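Local coordinates for protein fervidolysin (Fervidobacterium pennivorans, PDB 1R6V) that degrades keratin into peptides as a subtilisin-like serine protease, allowing its bacterium to grow on native feathers, at residues Val44-Val55 with Val65-Thr73; Met285-Gly296 with Pro307-Ala317. The protein carries 1 engineered substitution. One frame throughout, in Å; residues are numbered along the deposited sequence.

How the contacts relate
The two contacts belong to different domains and follow one another along the chain, contact 1 closing in the propeptide well before contact 2 opens in the peptidase S8 domain. Their centres lie 32 Å apart and their nearest atoms about 15 Å, so they do not touch. Contact 1 packs helix 41-51 on the antiparallel sheet of the prodomain and pairs strands 54-59 and 64-68 at one edge of that sheet. Contact 2 joins strands 290-294 and 314-322, parallel neighbours in the large sheet of the catalytic domain, and brings the side chain of Ser294 about 5 Å from that of Ser381, an inferred charge relay residue. The structure thus retains the propeptide beside the catalytic domain, with one contact inside each.

Contact 1: residues Val44-Val55 with Val65-Thr73; sequences VDKIVKAVNGKV and VSIKLNGMT
Val44 opens the contact by laying CG1 against Val65, 4.0 Å from its CB, and close to CD1 of Ile67. One helical turn on, Ile47 and Val48 meet the same CD1 with their CG2 methyls; the Ile47 side chain crosses that of Ile67 at about a right angle, and Val48 CG2 comes within 3.7 Å of Ile67 CD1. Ile67 reaches this far because its CG1 branch stands anti to the carbonyl carbon (chi1 -56°) and then runs extended to CD1, which ends among three helix side chains. Val51 closes the helical row: its CG2 touches CD2 of Leu69 at 4.1 Å, while the bent end of Met72 brings CE within 3.7 Å of Val51 O. Asn52, with positive phi, is the C-prime residue of a Schellman motif, in which Gly53 N bonds back to Val48 O, and the chain turns from the helix into the sheet. Gly53 passes tight against the opposite strand, its CA 3.2 Å from Lys68 O and also against Ile67 CG2. Lys54 and Lys68 then form an antiparallel hydrogen-bonded pair, Lys54 N to Lys68 O at 3.0 Å and Lys68 N to Lys54 O at 2.8 Å. Val55 faces the helix side of the sheet, where its CG1 meets CG1 of Val65 at 3.6 Å. The hairpin strands form part of the floor under the helix, whose axis is nearly parallel to strand 65-68. Strand 33-38, bonded to the other edge of 64-68, adds Val36 and Tyr38 to that floor. The order is the beta-alpha-beta-beta-alpha-beta of a ferredoxin-like fold, as in subtilisin propeptides; helix 74-81 packs through Ala77 beside Val51 and Leu69, and both helices cover one face of the four-stranded sheet.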
loop_
_atom_site.group_PDB
_atom_site.type_symbol
_atom_site.label_atom_id
_atom_site.label_comp_id
_atom_site.label_asym_id
_atom_site.label_seq_id
_atom_site.Cartn_x
_atom_site.Cartn_y
_atom_site.Cartn_z
ATOM N N VAL A 44 -2.472 6.384 -21.806
ATOM C CA VAL A 44 -1.195 6.640 -21.156
ATOM C C VAL A 44 -0.314 7.439 -22.112
ATOM O O VAL A 44 0.488 8.267 -21.685
ATOM C CB VAL A 44 -0.485 5.315 -20.770
ATOM C CG1 VAL A 44 0.859 5.602 -20.119
ATOM C CG2 VAL A 44 -1.369 4.523 -19.796
ATOM N N ASP A 45 -0.482 7.213 -23.410
ATOM C CA ASP A 45 0.332 7.931 -24.375
ATOM C C ASP A 45 0.077 9.439 -24.331
ATOM O O ASP A 45 0.954 10.217 -24.693
ATOM C CB ASP A 45 0.102 7.375 -25.782
ATOM C CG ASP A 45 0.551 5.920 -25.914
ATOM O OD1 ASP A 45 1.505 5.520 -25.206
ATOM O OD2 ASP A 45 -0.041 5.187 -26.736
ATOM N N LYS A 46 -1.112 9.847 -23.881
ATOM C CA LYS A 46 -1.429 11.267 -23.763
ATOM C C LYS A 46 -0.606 11.867 -22.619
ATOM O O LYS A 46 -0.211 13.029 -22.677
ATOM C CB LYS A 46 -2.920 11.471 -23.498
ATOM C CG LYS A 46 -3.807 11.102 -24.675
ATOM C CD LYS A 46 -5.269 11.331 -24.337
ATOM C CE LYS A 46 -6.178 11.068 -25.539
ATOM N NZ LYS A 46 -7.606 11.269 -25.170
ATOM N N ILE A 47 -0.352 11.070 -21.579
ATOM C CA ILE A 47 0.462 11.523 -20.457
ATOM C C ILE A 47 1.932 11.568 -20.880
ATOM O O ILE A 47 2.654 12.500 -20.528
ATOM C CB ILE A 47 0.328 10.572 -19.235
ATOM C CG1 ILE A 47 -1.091 10.647 -18.675
ATOM C CG2 ILE A 47 1.334 10.957 -18.152
ATOM C CD1 ILE A 47 -1.384 9.639 -17.542
ATOM N N VAL A 48 2.380 10.563 -21.631
ATOM C CA VAL A 48 3.773 10.528 -22.071
ATOM C C VAL A 48 4.086 11.783 -22.883
ATOM O O VAL A 48 5.099 12.446 -22.661
ATOM C CB VAL A 48 4.066 9.252 -22.912
ATOM C CG1 VAL A 48 5.453 9.331 -23.540
ATOM C CG2 VAL A 48 3.989 8.021 -22.003
ATOM N N LYS A 49 3.197 12.122 -23.801
ATOM C CA LYS A 49 3.410 13.311 -24.611
ATOM C C LYS A 49 3.334 14.592 -23.784
ATOM O O LYS A 49 4.139 15.507 -23.974
ATOM C CB LYS A 49 2.394 13.355 -25.745
ATOM C CG LYS A 49 2.499 12.158 -26.656
ATOM C CD LYS A 49 1.460 12.209 -27.744
ATOM C CE LYS A 49 1.447 10.922 -28.542
ATOM N NZ LYS A 49 0.323 10.938 -29.523
ATOM N N ALA A 50 2.384 14.659 -22.856
ATOM C CA ALA A 50 2.237 15.859 -22.035
ATOM C C ALA A 50 3.473 16.150 -21.187
ATOM O O ALA A 50 3.832 17.307 -20.974
ATOM C CB ALA A 50 1.001 15.741 -21.146
ATOM N N VAL A 51 4.135 15.111 -20.698
ATOM C CA VAL A 51 5.319 15.337 -19.881
ATOM C C VAL A 51 6.580 15.039 -20.689
ATOM O O VAL A 51 7.699 15.223 -20.207
ATOM C CB VAL A 51 5.285 14.456 -18.593
ATOM C CG1 VAL A 51 3.970 14.663 -17.861
ATOM C CG2 VAL A 51 5.479 12.988 -18.936
ATOM N N ASN A 52 6.383 14.618 -21.935
ATOM C CA ASN A 52 7.481 14.249 -22.819
ATOM C C ASN A 52 8.416 13.321 -22.061
ATOM O O ASN A 52 9.625 13.546 -21.976
ATOM C CB ASN A 52 8.248 15.481 -23.299
ATOM C CG ASN A 52 9.262 15.137 -24.371
ATOM O OD1 ASN A 52 9.044 14.220 -25.160
ATOM N ND2 ASN A 52 10.366 15.875 -24.414
ATOM N N GLY A 53 7.838 12.264 -21.503
ATOM C CA GLY A 53 8.633 11.329 -20.740
ATOM C C GLY A 53 8.973 10.076 -21.510
ATOM O O GLY A 53 8.731 9.981 -22.713
ATOM N N LYS A 54 9.555 9.116 -20.807
ATOM C CA LYS A 54 9.919 7.863 -21.425
ATOM C C LYS A 54 9.415 6.710 -20.582
ATOM O O LYS A 54 9.646 6.670 -19.375
ATOM C CB LYS A 54 11.437 7.732 -21.566
ATOM C CG LYS A 54 11.836 6.405 -22.182
ATOM C CD LYS A 54 13.327 6.251 -22.276
ATOM C CE LYS A 54 13.986 6.266 -20.912
ATOM N NZ LYS A 54 15.420 5.843 -21.025
ATOM N N VAL A 55 8.715 5.790 -21.226
ATOM C CA VAL A 55 8.200 4.603 -20.550
ATOM C C VAL A 55 9.399 3.711 -20.246
ATOM O O VAL A 55 10.169 3.392 -21.148
ATOM C CB VAL A 55 7.226 3.829 -21.464
ATOM C CG1 VAL A 55 6.855 2.495 -20.829
ATOM C CG2 VAL A 55 5.977 4.663 -21.709
ATOM N N VAL A 65 2.120 1.492 -15.981
ATOM C CA VAL A 65 3.229 1.899 -16.830
ATOM C C VAL A 65 4.005 2.886 -15.964
ATOM O O VAL A 65 3.398 3.770 -15.356
ATOM C CB VAL A 65 2.777 2.680 -18.086
ATOM C CG1 VAL A 65 4.006 3.225 -18.814
ATOM C CG2 VAL A 65 1.973 1.790 -19.022
ATOM N N SER A 66 5.324 2.742 -15.886
ATOM C CA SER A 66 6.135 3.678 -15.113
ATOM C C SER A 66 6.767 4.602 -16.157
ATOM O O SER A 66 7.269 4.134 -17.178
ATOM C CB SER A 66 7.217 2.938 -14.316
ATOM O OG SER A 66 8.127 2.299 -15.187
ATOM N N ILE A 67 6.723 5.906 -15.896
ATOM C CA ILE A 67 7.244 6.910 -16.825
ATOM C C ILE A 67 8.335 7.769 -16.214
ATOM O O ILE A 67 8.128 8.407 -15.186
ATOM C CB ILE A 67 6.113 7.858 -17.285
ATOM C CG1 ILE A 67 4.975 7.045 -17.902
ATOM C CG2 ILE A 67 6.668 8.919 -18.262
ATOM C CD1 ILE A 67 3.751 7.876 -18.270
ATOM N N LYS A 68 9.504 7.788 -16.846
ATOM C CA LYS A 68 10.607 8.615 -16.371
ATOM C C LYS A 68 10.319 10.024 -16.916
ATOM O O LYS A 68 9.960 10.177 -18.083
ATOM C CB LYS A 68 11.923 8.084 -16.928
ATOM C CG LYS A 68 13.110 8.429 -16.083
ATOM C CD LYS A 68 14.392 7.987 -16.744
ATOM C CE LYS A 68 15.517 8.040 -15.741
ATOM N NZ LYS A 68 15.460 9.298 -14.946
ATOM N N LEU A 69 10.491 11.040 -16.074
ATOM C CA LEU A 69 10.180 12.425 -16.446
ATOM C C LEU A 69 11.186 13.272 -17.237
ATOM O O LEU A 69 10.831 14.330 -17.761
ATOM C CB LEU A 69 9.785 13.199 -15.187
ATOM C CG LEU A 69 8.598 12.598 -14.427
ATOM C CD1 LEU A 69 8.300 13.432 -13.189
ATOM C CD2 LEU A 69 7.385 12.549 -15.340
ATOM N N ASN A 70 12.435 12.847 -17.303
ATOM C CA ASN A 70 13.435 13.609 -18.056
ATOM C C ASN A 70 13.426 15.126 -17.815
ATOM O O ASN A 70 12.859 15.878 -18.610
ATOM C CB ASN A 70 13.272 13.376 -19.565
ATOM C CG ASN A 70 13.140 11.908 -19.935
ATOM O OD1 ASN A 70 13.679 11.019 -19.263
ATOM N ND2 ASN A 70 12.423 11.648 -21.029
ATOM N N GLY A 71 14.060 15.573 -16.735
ATOM C CA GLY A 71 14.144 16.996 -16.445
ATOM C C GLY A 71 12.853 17.683 -16.037
ATOM O O GLY A 71 12.533 18.769 -16.525
ATOM N N MET A 72 12.111 17.051 -15.137
ATOM C CA MET A 72 10.846 17.594 -14.649
ATOM C C MET A 72 10.599 16.891 -13.318
ATOM O O MET A 72 11.039 15.753 -13.130
ATOM C CB MET A 72 9.731 17.268 -15.649
ATOM C CG MET A 72 8.485 18.134 -15.557
ATOM S SD MET A 72 7.182 17.706 -16.793
ATOM C CE MET A 72 7.856 18.395 -18.291
ATOM N N THR A 73 9.933 17.569 -12.387
ATOM C CA THR A 73 9.650 16.966 -11.088
ATOM C C THR A 73 8.273 16.321 -11.141
ATOM O O THR A 73 7.491 16.577 -12.053
ATOM C CB THR A 73 9.621 18.010 -9.950
ATOM O OG1 THR A 73 8.513 18.894 -10.153
ATOM C CG2 THR A 73 10.907 18.832 -9.930
#

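Contact 2: residues Met285-Gly296 with Pro307-Ala317; sequences MEHGVVMVVSAG and PAGYPGVIQVA
Val293 holds CG1 anti to its own nitrogen (chi1 -176°), which sends this methyl over Ala308, 3.7 Å from its CA, and leaves CG2 against CB of Val313. Gln315, with CG on the far side of CB from its nitrogen (chi1 -175°) and an extended chain, lays its amide along Ala295, with NE2 3.3 Å from Ala295 CB. On the other face, Val290 CG1 meets Ile314 CD1 at 3.6 Å and Val292 CG1 meets Val316 CG2 at 3.7 Å; helix 380-397 packs on Val292 and Val316 of this layer. The backbones pair in parallel: Ile314 N donates to Met291 O at 2.9 Å, Val293 N to Ile314 O, and Val316 N to Val293 O. These are adjoining strands of the largely parallel central sheet of the subtilisin fold, and strand 263-269 flanks 290-294 on its other edge. Ser294 lies on the helix side, its side chain about 8 Å from that of Asp162, the inferred charge relay aspartate. Just before strand 314-322 begins, a water accepts from Met291 N and donates to Gly312 O, linking the two backbones. Beside it Met285, from the preceding helix, rests its SD 3.7 Å from Gly312 O.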
loop_
_atom_site.group_PDB
_atom_site.type_symbol
_atom_site.label_atom_id
_atom_site.label_comp_id
_atom_site.label_asym_id
_atom_site.label_seq_id
_atom_site.Cartn_x
_atom_site.Cartn_y
_atom_site.Cartn_z
ATOM N N MET A 285 -2.309 -12.325 -4.117
ATOM C CA MET A 285 -3.288 -13.042 -3.288
ATOM C C MET A 285 -4.426 -13.646 -4.126
ATOM O O MET A 285 -4.939 -14.731 -3.805
ATOM C CB MET A 285 -3.830 -12.122 -2.177
ATOM C CG MET A 285 -2.754 -11.781 -1.128
ATOM S SD MET A 285 -3.312 -10.924 0.391
ATOM C CE MET A 285 -3.506 -9.177 -0.206
ATOM N N GLU A 286 -4.794 -12.960 -5.202
ATOM C CA GLU A 286 -5.853 -13.459 -6.085
ATOM C C GLU A 286 -5.380 -14.724 -6.790
ATOM O O GLU A 286 -6.189 -15.555 -7.205
ATOM C CB GLU A 286 -6.259 -12.380 -7.099
ATOM C CG GLU A 286 -7.318 -11.427 -6.553
ATOM C CD GLU A 286 -7.545 -10.195 -7.416
ATOM O OE1 GLU A 286 -7.344 -10.276 -8.648
ATOM O OE2 GLU A 286 -7.943 -9.146 -6.854
ATOM N N HIS A 287 -4.067 -14.870 -6.924
ATOM C CA HIS A 287 -3.483 -16.053 -7.532
ATOM C C HIS A 287 -3.187 -17.092 -6.445
ATOM O O HIS A 287 -2.533 -18.104 -6.697
ATOM C CB HIS A 287 -2.201 -15.693 -8.299
ATOM C CG HIS A 287 -2.458 -15.035 -9.618
ATOM N ND1 HIS A 287 -2.529 -15.744 -10.799
ATOM C CD2 HIS A 287 -2.726 -13.748 -9.935
ATOM C CE1 HIS A 287 -2.834 -14.922 -11.786
ATOM N NE2 HIS A 287 -2.960 -13.706 -11.289
ATOM N N GLY A 288 -3.677 -16.821 -5.234
ATOM C CA GLY A 288 -3.506 -17.738 -4.121
ATOM C C GLY A 288 -2.190 -17.687 -3.376
ATOM O O GLY A 288 -1.894 -18.608 -2.619
ATOM N N VAL A 289 -1.403 -16.632 -3.569
ATOM C CA VAL A 289 -0.117 -16.541 -2.882
ATOM C C VAL A 289 -0.278 -15.850 -1.541
ATOM O O VAL A 289 -0.964 -14.824 -1.432
ATOM C CB VAL A 289 0.944 -15.757 -3.695
ATOM C CG1 VAL A 289 0.967 -16.211 -5.163
ATOM C CG2 VAL A 289 0.689 -14.299 -3.577
ATOM N N VAL A 290 0.375 -16.411 -0.525
ATOM C CA VAL A 290 0.337 -15.882 0.837
ATOM C C VAL A 290 1.440 -14.849 0.955
ATOM O O VAL A 290 2.544 -15.081 0.482
ATOM C CB VAL A 290 0.569 -17.018 1.865
ATOM C CG1 VAL A 290 0.690 -16.449 3.295
ATOM C CG2 VAL A 290 -0.611 -17.982 1.791
ATOM N N MET A 291 1.133 -13.709 1.571
ATOM C CA MET A 291 2.113 -12.640 1.718
ATOM C C MET A 291 2.396 -12.399 3.198
ATOM O O MET A 291 1.529 -11.911 3.907
ATOM C CB MET A 291 1.578 -11.359 1.054
ATOM C CG MET A 291 1.355 -11.509 -0.480
ATOM S SD MET A 291 2.818 -11.750 -1.569
ATOM C CE MET A 291 2.906 -10.096 -2.442
ATOM N N VAL A 292 3.607 -12.761 3.629
ATOM C CA VAL A 292 4.061 -12.610 5.018
ATOM C C VAL A 292 4.896 -11.329 5.070
ATOM O O VAL A 292 5.829 -11.158 4.277
ATOM C CB VAL A 292 4.924 -13.832 5.444
ATOM C CG1 VAL A 292 5.409 -13.661 6.889
ATOM C CG2 VAL A 292 4.077 -15.132 5.324
ATOM N N VAL A 293 4.546 -10.429 5.979
ATOM C CA VAL A 293 5.259 -9.153 6.093
ATOM C C VAL A 293 5.629 -8.901 7.537
ATOM O O VAL A 293 4.806 -9.072 8.447
ATOM C CB VAL A 293 4.381 -7.979 5.615
ATOM C CG1 VAL A 293 5.175 -6.665 5.649
ATOM C CG2 VAL A 293 3.864 -8.269 4.226
ATOM N N SER A 294 6.863 -8.477 7.762
ATOM C CA SER A 294 7.255 -8.218 9.134
ATOM C C SER A 294 6.579 -6.936 9.642
ATOM O O SER A 294 6.322 -5.992 8.879
ATOM C CB SER A 294 8.772 -8.074 9.221
ATOM O OG SER A 294 9.127 -6.846 8.634
ATOM N N ALA A 295 6.260 -6.926 10.933
ATOM C CA ALA A 295 5.666 -5.754 11.584
ATOM C C ALA A 295 6.762 -4.681 11.606
ATOM O O ALA A 295 7.928 -4.986 11.385
ATOM C CB ALA A 295 5.261 -6.101 13.022
ATOM N N GLY A 296 6.386 -3.436 11.876
ATOM C CA GLY A 296 7.354 -2.348 11.916
ATOM C C GLY A 296 8.659 -2.599 12.658
ATOM O O GLY A 296 8.791 -3.560 13.426
ATOM N N PRO A 307 4.149 -2.222 2.674
ATOM C CA PRO A 307 2.962 -3.082 2.566
ATOM C C PRO A 307 2.332 -3.749 3.783
ATOM O O PRO A 307 1.283 -4.365 3.635
ATOM C CB PRO A 307 3.394 -4.134 1.544
ATOM C CG PRO A 307 4.831 -4.359 1.951
ATOM C CD PRO A 307 5.334 -2.904 2.123
ATOM N N ALA A 308 2.930 -3.643 4.966
ATOM C CA ALA A 308 2.355 -4.292 6.151
ATOM C C ALA A 308 0.889 -3.938 6.390
ATOM O O ALA A 308 0.105 -4.777 6.840
ATOM C CB ALA A 308 3.188 -3.933 7.410
ATOM N N GLY A 309 0.525 -2.688 6.092
ATOM C CA GLY A 309 -0.836 -2.217 6.304
ATOM C C GLY A 309 -1.900 -2.610 5.293
ATOM O O GLY A 309 -3.071 -2.265 5.476
ATOM N N TYR A 310 -1.531 -3.303 4.218
ATOM C CA TYR A 310 -2.560 -3.707 3.245
ATOM C C TYR A 310 -3.368 -4.878 3.804
ATOM O O TYR A 310 -2.802 -5.824 4.362
ATOM C CB TYR A 310 -1.918 -4.122 1.919
ATOM C CG TYR A 310 -1.291 -2.966 1.153
ATOM C CD1 TYR A 310 -0.026 -3.096 0.583
ATOM C CD2 TYR A 310 -1.974 -1.761 0.981
ATOM C CE1 TYR A 310 0.556 -2.048 -0.138
ATOM C CE2 TYR A 310 -1.400 -0.705 0.255
ATOM C CZ TYR A 310 -0.135 -0.870 -0.296
ATOM O OH TYR A 310 0.425 0.152 -1.028
ATOM N N PRO A 311 -4.704 -4.841 3.656
ATOM C CA PRO A 311 -5.506 -5.950 4.184
ATOM C C PRO A 311 -5.210 -7.277 3.518
ATOM O O PRO A 311 -5.001 -7.337 2.302
ATOM C CB PRO A 311 -6.944 -5.483 3.956
ATOM C CG PRO A 311 -6.834 -4.563 2.748
ATOM C CD PRO A 311 -5.560 -3.797 3.067
ATOM N N GLY A 312 -5.154 -8.332 4.331
ATOM C CA GLY A 312 -4.920 -9.662 3.812
ATOM C C GLY A 312 -3.554 -10.269 4.074
ATOM O O GLY A 312 -3.403 -11.497 4.038
ATOM N N VAL A 313 -2.550 -9.428 4.298
ATOM C CA VAL A 313 -1.214 -9.944 4.557
ATOM C C VAL A 313 -1.160 -10.534 5.958
ATOM O O VAL A 313 -2.035 -10.268 6.784
ATOM C CB VAL A 313 -0.128 -8.844 4.465
ATOM C CG1 VAL A 313 -0.221 -8.132 3.131
ATOM C CG2 VAL A 313 -0.247 -7.880 5.611
ATOM N N ILE A 314 -0.151 -11.362 6.198
ATOM C CA ILE A 314 0.058 -11.957 7.514
ATOM C C ILE A 314 1.197 -11.139 8.123
ATOM O O ILE A 314 2.356 -11.297 7.734
ATOM C CB ILE A 314 0.511 -13.420 7.423
ATOM C CG1 ILE A 314 -0.564 -14.265 6.725
ATOM C CG2 ILE A 314 0.793 -13.957 8.818
ATOM C CD1 ILE A 314 -0.243 -15.769 6.681
ATOM N N GLN A 315 0.870 -10.259 9.064
ATOM C CA GLN A 315 1.896 -9.414 9.690
ATOM C C GLN A 315 2.500 -10.144 10.891
ATOM O O GLN A 315 1.777 -10.684 11.721
ATOM C CB GLN A 315 1.288 -8.074 10.108
ATOM C CG GLN A 315 2.320 -7.105 10.659
ATOM C CD GLN A 315 1.735 -5.731 10.973
ATOM O OE1 GLN A 315 0.704 -5.339 10.426
ATOM N NE2 GLN A 315 2.408 -4.991 11.844
ATOM N N VAL A 316 3.829 -10.149 10.980
ATOM C CA VAL A 316 4.529 -10.901 12.012
ATOM C C VAL A 316 5.356 -10.085 12.992
ATOM O O VAL A 316 6.158 -9.246 12.587
ATOM C CB VAL A 316 5.468 -11.927 11.335
ATOM C CG1 VAL A 316 6.209 -12.763 12.361
ATOM C CG2 VAL A 316 4.666 -12.799 10.381
ATOM N N ALA A 317 5.165 -10.348 14.280
ATOM C CA ALA A 317 5.924 -9.656 15.315
ATOM C C ALA A 317 7.111 -10.496 15.760
ATOM O O ALA A 317 7.108 -11.720 15.639
ATOM C CB ALA A 317 5.028 -9.368 16.506
HETATM O O HOH W 1 -1.626 -13.357 2.407
#